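Local coordinates for protein polysaccharide deacetylase (Ammonifex degensii, PDB 4WCJ) that probably removes N-acetyl groups from poly-beta-1,6-N-acetyl-D-glucosamine as a zinc-binding family 4 carbohydrate esterase, at residues P118-W132 and L151-Y163. Numbering follows the deposited sequence.
Sequences PFLFFVIAGQVGRKW and LCVVGLHTYDLHY. With ZN (zinc ion), chain B.
Two neighbouring parallel strands of the beta/alpha barrel of this family 4 carbohydrate esterase, 119-123 and 152-156, pair here; the loop after 152-156 brings two histidines to the zinc. Backbone bonds alternate along them, from Phe-119 N to Leu-151 O as far as His-157 N to Val-123 O. Phe-122 pairs with Gly-155, its ring atom CD1 3.9 Å from the glycine CA. Beyond the strands, His-157 NE2 and His-162 NE2 bind zinc at 2.1 and 2.2 Å, completed by Asp-99 and two waters; Ala-205 O takes the ND1 hydrogen bond of His-157. Ile-124 touches both imidazoles, CG1 near His-157 CD2 and CD1 3.6 Å from His-162 CD2. The Tyr-159 ring lies flat over Gly-126, whose CA sits 3.6 Å from the ring centroid in a CH-pi contact; an alanine at Tyr-159 would probably uncover that CA and deprive Ala-125 CB of its neighbour CD1. The edge of the Trp-132 six-membered ring meets the face of Tyr-163 in an offset T-shaped pair, planes at 79°, CH2 nearest CE1. Asp-160 OD1 accepts two bonds: Tyr-163 OH reaches its syn side at 2.8 Å, and Gln-127 NE2, on a chain bent at chi2 (-61°), comes from above the carboxylate plane at 3.0 Å.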
# COMPACT_ATOMS: atom_id res chain seq x y z
N PRO A 118 1.80 5.63 11.33
CA PRO A 118 0.63 5.30 10.51
C PRO A 118 1.01 4.40 9.34
O PRO A 118 2.18 4.36 8.96
CB PRO A 118 0.15 6.66 10.00
CG PRO A 118 1.05 7.69 10.64
CD PRO A 118 2.28 6.99 11.08
N PHE A 119 0.05 3.69 8.77
CA PHE A 119 0.31 2.92 7.57
C PHE A 119 -0.97 2.66 6.79
O PHE A 119 -2.07 2.67 7.34
CB PHE A 119 1.02 1.60 7.92
CG PHE A 119 0.23 0.68 8.82
CD1 PHE A 119 0.05 0.97 10.17
CD2 PHE A 119 -0.30 -0.51 8.32
CE1 PHE A 119 -0.66 0.12 10.99
CE2 PHE A 119 -1.01 -1.36 9.14
CZ PHE A 119 -1.19 -1.05 10.47
N LEU A 120 -0.82 2.45 5.48
CA LEU A 120 -1.94 2.12 4.63
C LEU A 120 -1.87 0.63 4.31
O LEU A 120 -0.85 0.14 3.81
CB LEU A 120 -1.91 2.95 3.34
CG LEU A 120 -3.24 3.49 2.79
CD1 LEU A 120 -3.03 4.40 1.56
CD2 LEU A 120 -4.21 2.37 2.48
N PHE A 121 -2.95 -0.09 4.59
CA PHE A 121 -3.01 -1.54 4.39
C PHE A 121 -3.95 -1.85 3.23
O PHE A 121 -5.18 -1.76 3.40
CB PHE A 121 -3.50 -2.21 5.68
CG PHE A 121 -3.21 -3.69 5.78
CD1 PHE A 121 -2.36 -4.33 4.88
CD2 PHE A 121 -3.83 -4.45 6.77
CE1 PHE A 121 -2.11 -5.70 4.99
CE2 PHE A 121 -3.58 -5.82 6.88
CZ PHE A 121 -2.72 -6.43 6.00
N PHE A 122 -3.38 -2.20 2.08
CA PHE A 122 -4.18 -2.54 0.91
C PHE A 122 -4.56 -4.02 0.94
O PHE A 122 -3.72 -4.87 0.71
CB PHE A 122 -3.41 -2.24 -0.38
CG PHE A 122 -3.08 -0.78 -0.58
CD1 PHE A 122 -4.03 0.09 -1.12
CD2 PHE A 122 -1.83 -0.28 -0.25
CE1 PHE A 122 -3.71 1.43 -1.33
CE2 PHE A 122 -1.52 1.06 -0.46
CZ PHE A 122 -2.46 1.91 -0.99
N VAL A 123 -5.82 -4.32 1.22
CA VAL A 123 -6.21 -5.72 1.34
C VAL A 123 -6.98 -6.27 0.14
O VAL A 123 -7.73 -5.55 -0.52
CB VAL A 123 -7.04 -5.94 2.63
CG1 VAL A 123 -6.26 -5.43 3.84
CG2 VAL A 123 -8.41 -5.24 2.57
N ILE A 124 -6.74 -7.54 -0.14
CA ILE A 124 -7.53 -8.31 -1.09
C ILE A 124 -8.80 -8.69 -0.35
O ILE A 124 -8.83 -9.68 0.39
CB ILE A 124 -6.81 -9.56 -1.58
CG1 ILE A 124 -5.41 -9.19 -2.08
CG2 ILE A 124 -7.61 -10.21 -2.68
CD1 ILE A 124 -4.52 -10.38 -2.26
N ALA A 125 -9.85 -7.88 -0.51
CA ALA A 125 -10.98 -7.94 0.41
C ALA A 125 -11.65 -9.30 0.43
O ALA A 125 -12.15 -9.72 1.47
CB ALA A 125 -12.01 -6.84 0.07
N GLY A 126 -11.65 -10.00 -0.70
CA GLY A 126 -12.26 -11.31 -0.79
C GLY A 126 -11.43 -12.46 -0.24
O GLY A 126 -11.91 -13.58 -0.14
N GLN A 127 -10.18 -12.18 0.13
CA GLN A 127 -9.29 -13.21 0.69
C GLN A 127 -9.03 -12.99 2.17
O GLN A 127 -8.36 -13.80 2.82
CB GLN A 127 -7.96 -13.25 -0.07
CG GLN A 127 -8.06 -13.72 -1.51
CD GLN A 127 -8.62 -15.13 -1.62
OE1 GLN A 127 -8.45 -15.96 -0.70
NE2 GLN A 127 -9.27 -15.43 -2.74
N VAL A 128 -9.56 -11.91 2.73
CA VAL A 128 -9.45 -11.67 4.16
C VAL A 128 -10.10 -12.81 4.96
O VAL A 128 -11.20 -13.27 4.63
CB VAL A 128 -10.08 -10.32 4.55
CG1 VAL A 128 -10.24 -10.19 6.06
CG2 VAL A 128 -9.23 -9.20 3.99
N GLY A 129 -9.41 -13.29 5.99
CA GLY A 129 -9.99 -14.31 6.85
C GLY A 129 -9.79 -15.72 6.32
O GLY A 129 -10.32 -16.68 6.89
N ARG A 130 -9.04 -15.83 5.22
CA ARG A 130 -8.72 -17.14 4.62
C ARG A 130 -7.22 -17.40 4.58
O ARG A 130 -6.41 -16.57 4.98
CB ARG A 130 -9.27 -17.22 3.19
CG ARG A 130 -10.67 -16.66 2.99
CD ARG A 130 -11.11 -16.88 1.57
NE ARG A 130 -12.51 -16.58 1.36
CZ ARG A 130 -13.29 -17.22 0.50
NH1 ARG A 130 -12.78 -18.21 -0.23
NH2 ARG A 130 -14.56 -16.89 0.37
N LYS A 131 -6.83 -18.59 4.10
CA LYS A 131 -5.45 -18.83 3.69
C LYS A 131 -5.34 -18.54 2.20
O LYS A 131 -6.16 -19.01 1.42
CB LYS A 131 -5.03 -20.27 3.98
CG LYS A 131 -4.23 -20.39 5.24
CD LYS A 131 -3.59 -21.76 5.33
CE LYS A 131 -2.54 -21.80 6.40
NZ LYS A 131 -1.99 -23.19 6.52
N TRP A 132 -4.33 -17.77 1.81
CA TRP A 132 -4.22 -17.28 0.44
C TRP A 132 -2.80 -17.51 -0.05
O TRP A 132 -1.85 -16.98 0.52
CB TRP A 132 -4.60 -15.80 0.36
CG TRP A 132 -4.06 -15.03 -0.84
CD1 TRP A 132 -3.05 -14.09 -0.83
CD2 TRP A 132 -4.51 -15.11 -2.19
NE1 TRP A 132 -2.84 -13.61 -2.10
CE2 TRP A 132 -3.73 -14.21 -2.95
CE3 TRP A 132 -5.50 -15.86 -2.84
CZ2 TRP A 132 -3.90 -14.04 -4.32
CZ3 TRP A 132 -5.67 -15.69 -4.20
CH2 TRP A 132 -4.87 -14.78 -4.92
N LEU A 151 -4.16 4.18 13.57
CA LEU A 151 -2.90 4.14 12.81
C LEU A 151 -3.06 3.52 11.44
O LEU A 151 -2.29 3.83 10.51
CB LEU A 151 -1.83 3.37 13.58
CG LEU A 151 -1.28 3.99 14.87
CD1 LEU A 151 -0.29 3.06 15.51
CD2 LEU A 151 -0.65 5.34 14.57
N CYS A 152 -4.02 2.61 11.32
CA CYS A 152 -4.20 1.84 10.10
C CYS A 152 -5.38 2.35 9.29
O CYS A 152 -6.50 2.43 9.79
CB CYS A 152 -4.41 0.35 10.42
SG CYS A 152 -4.63 -0.73 8.94
N VAL A 153 -5.12 2.69 8.03
CA VAL A 153 -6.17 3.00 7.07
C VAL A 153 -6.16 1.87 6.04
O VAL A 153 -5.10 1.51 5.53
CB VAL A 153 -5.96 4.36 6.38
CG1 VAL A 153 -7.06 4.63 5.34
CG2 VAL A 153 -5.92 5.48 7.41
N VAL A 154 -7.33 1.28 5.77
CA VAL A 154 -7.40 0.19 4.81
C VAL A 154 -7.77 0.68 3.40
O VAL A 154 -8.74 1.44 3.23
CB VAL A 154 -8.41 -0.88 5.25
CG1 VAL A 154 -8.47 -2.01 4.23
CG2 VAL A 154 -8.03 -1.42 6.62
N GLY A 155 -7.01 0.21 2.40
CA GLY A 155 -7.32 0.48 1.01
C GLY A 155 -7.66 -0.82 0.31
O GLY A 155 -7.57 -1.89 0.92
N LEU A 156 -8.05 -0.74 -0.96
CA LEU A 156 -8.45 -1.93 -1.70
C LEU A 156 -7.35 -2.41 -2.66
O LEU A 156 -6.70 -1.60 -3.33
CB LEU A 156 -9.76 -1.66 -2.47
CG LEU A 156 -10.40 -2.82 -3.23
CD1 LEU A 156 -10.90 -3.92 -2.30
CD2 LEU A 156 -11.54 -2.32 -4.12
N HIS A 157 -7.16 -3.72 -2.72
CA HIS A 157 -6.14 -4.39 -3.53
C HIS A 157 -6.89 -5.41 -4.40
O HIS A 157 -6.52 -6.57 -4.47
CB HIS A 157 -5.10 -5.06 -2.61
CG HIS A 157 -3.77 -5.35 -3.25
ND1 HIS A 157 -3.17 -4.50 -4.15
CD2 HIS A 157 -2.91 -6.38 -3.07
CE1 HIS A 157 -2.00 -5.01 -4.52
NE2 HIS A 157 -1.82 -6.15 -3.87
N THR A 158 -7.94 -4.93 -5.07
CA THR A 158 -9.04 -5.73 -5.66
C THR A 158 -9.82 -6.51 -4.60
O THR A 158 -9.37 -6.66 -3.46
CB THR A 158 -8.57 -6.74 -6.77
OG1 THR A 158 -7.98 -7.91 -6.17
CG2 THR A 158 -7.60 -6.10 -7.74
N TYR A 159 -11.00 -6.99 -4.99
CA TYR A 159 -11.74 -7.95 -4.16
C TYR A 159 -11.15 -9.36 -4.30
O TYR A 159 -10.78 -10.00 -3.31
CB TYR A 159 -13.23 -7.98 -4.54
CG TYR A 159 -14.04 -8.95 -3.70
CD1 TYR A 159 -14.53 -8.59 -2.45
CD2 TYR A 159 -14.30 -10.24 -4.16
CE1 TYR A 159 -15.25 -9.48 -1.69
CE2 TYR A 159 -15.04 -11.13 -3.39
CZ TYR A 159 -15.50 -10.74 -2.16
OH TYR A 159 -16.23 -11.63 -1.39
N ASP A 160 -11.10 -9.85 -5.53
CA ASP A 160 -10.51 -11.17 -5.78
C ASP A 160 -10.02 -11.27 -7.22
O ASP A 160 -10.46 -12.14 -7.99
CB ASP A 160 -11.51 -12.28 -5.45
CG ASP A 160 -10.89 -13.67 -5.49
OD1 ASP A 160 -9.66 -13.80 -5.28
OD2 ASP A 160 -11.64 -14.64 -5.74
N LEU A 161 -9.11 -10.38 -7.59
CA LEU A 161 -8.54 -10.38 -8.93
C LEU A 161 -7.02 -10.31 -8.88
O LEU A 161 -6.38 -9.85 -9.83
CB LEU A 161 -9.11 -9.21 -9.76
CG LEU A 161 -10.43 -9.46 -10.49
CD1 LEU A 161 -10.79 -8.27 -11.37
CD2 LEU A 161 -10.35 -10.73 -11.33
N HIS A 162 -6.44 -10.78 -7.78
CA HIS A 162 -4.99 -10.78 -7.62
C HIS A 162 -4.38 -12.03 -8.23
O HIS A 162 -3.77 -12.86 -7.55
CB HIS A 162 -4.63 -10.69 -6.14
CG HIS A 162 -3.26 -10.16 -5.87
ND1 HIS A 162 -2.12 -10.78 -6.33
CD2 HIS A 162 -2.84 -9.08 -5.17
CE1 HIS A 162 -1.06 -10.10 -5.93
NE2 HIS A 162 -1.47 -9.05 -5.24
N TYR A 163 -4.56 -12.15 -9.54
CA TYR A 163 -4.08 -13.31 -10.27
C TYR A 163 -3.29 -12.88 -11.49
O TYR A 163 -3.59 -11.85 -12.12
CB TYR A 163 -5.25 -14.20 -10.68
CG TYR A 163 -6.09 -14.68 -9.51
CD1 TYR A 163 -5.70 -15.80 -8.77
CD2 TYR A 163 -7.25 -14.03 -9.14
CE1 TYR A 163 -6.46 -16.24 -7.71
CE2 TYR A 163 -8.02 -14.46 -8.07
CZ TYR A 163 -7.61 -15.57 -7.35
OH TYR A 163 -8.37 -16.02 -6.29
ZN ZN B . -0.37 -7.73 -3.90
O HOH W 1 1.38 -9.11 -3.70
O HOH W 2 1.46 -6.33 -3.98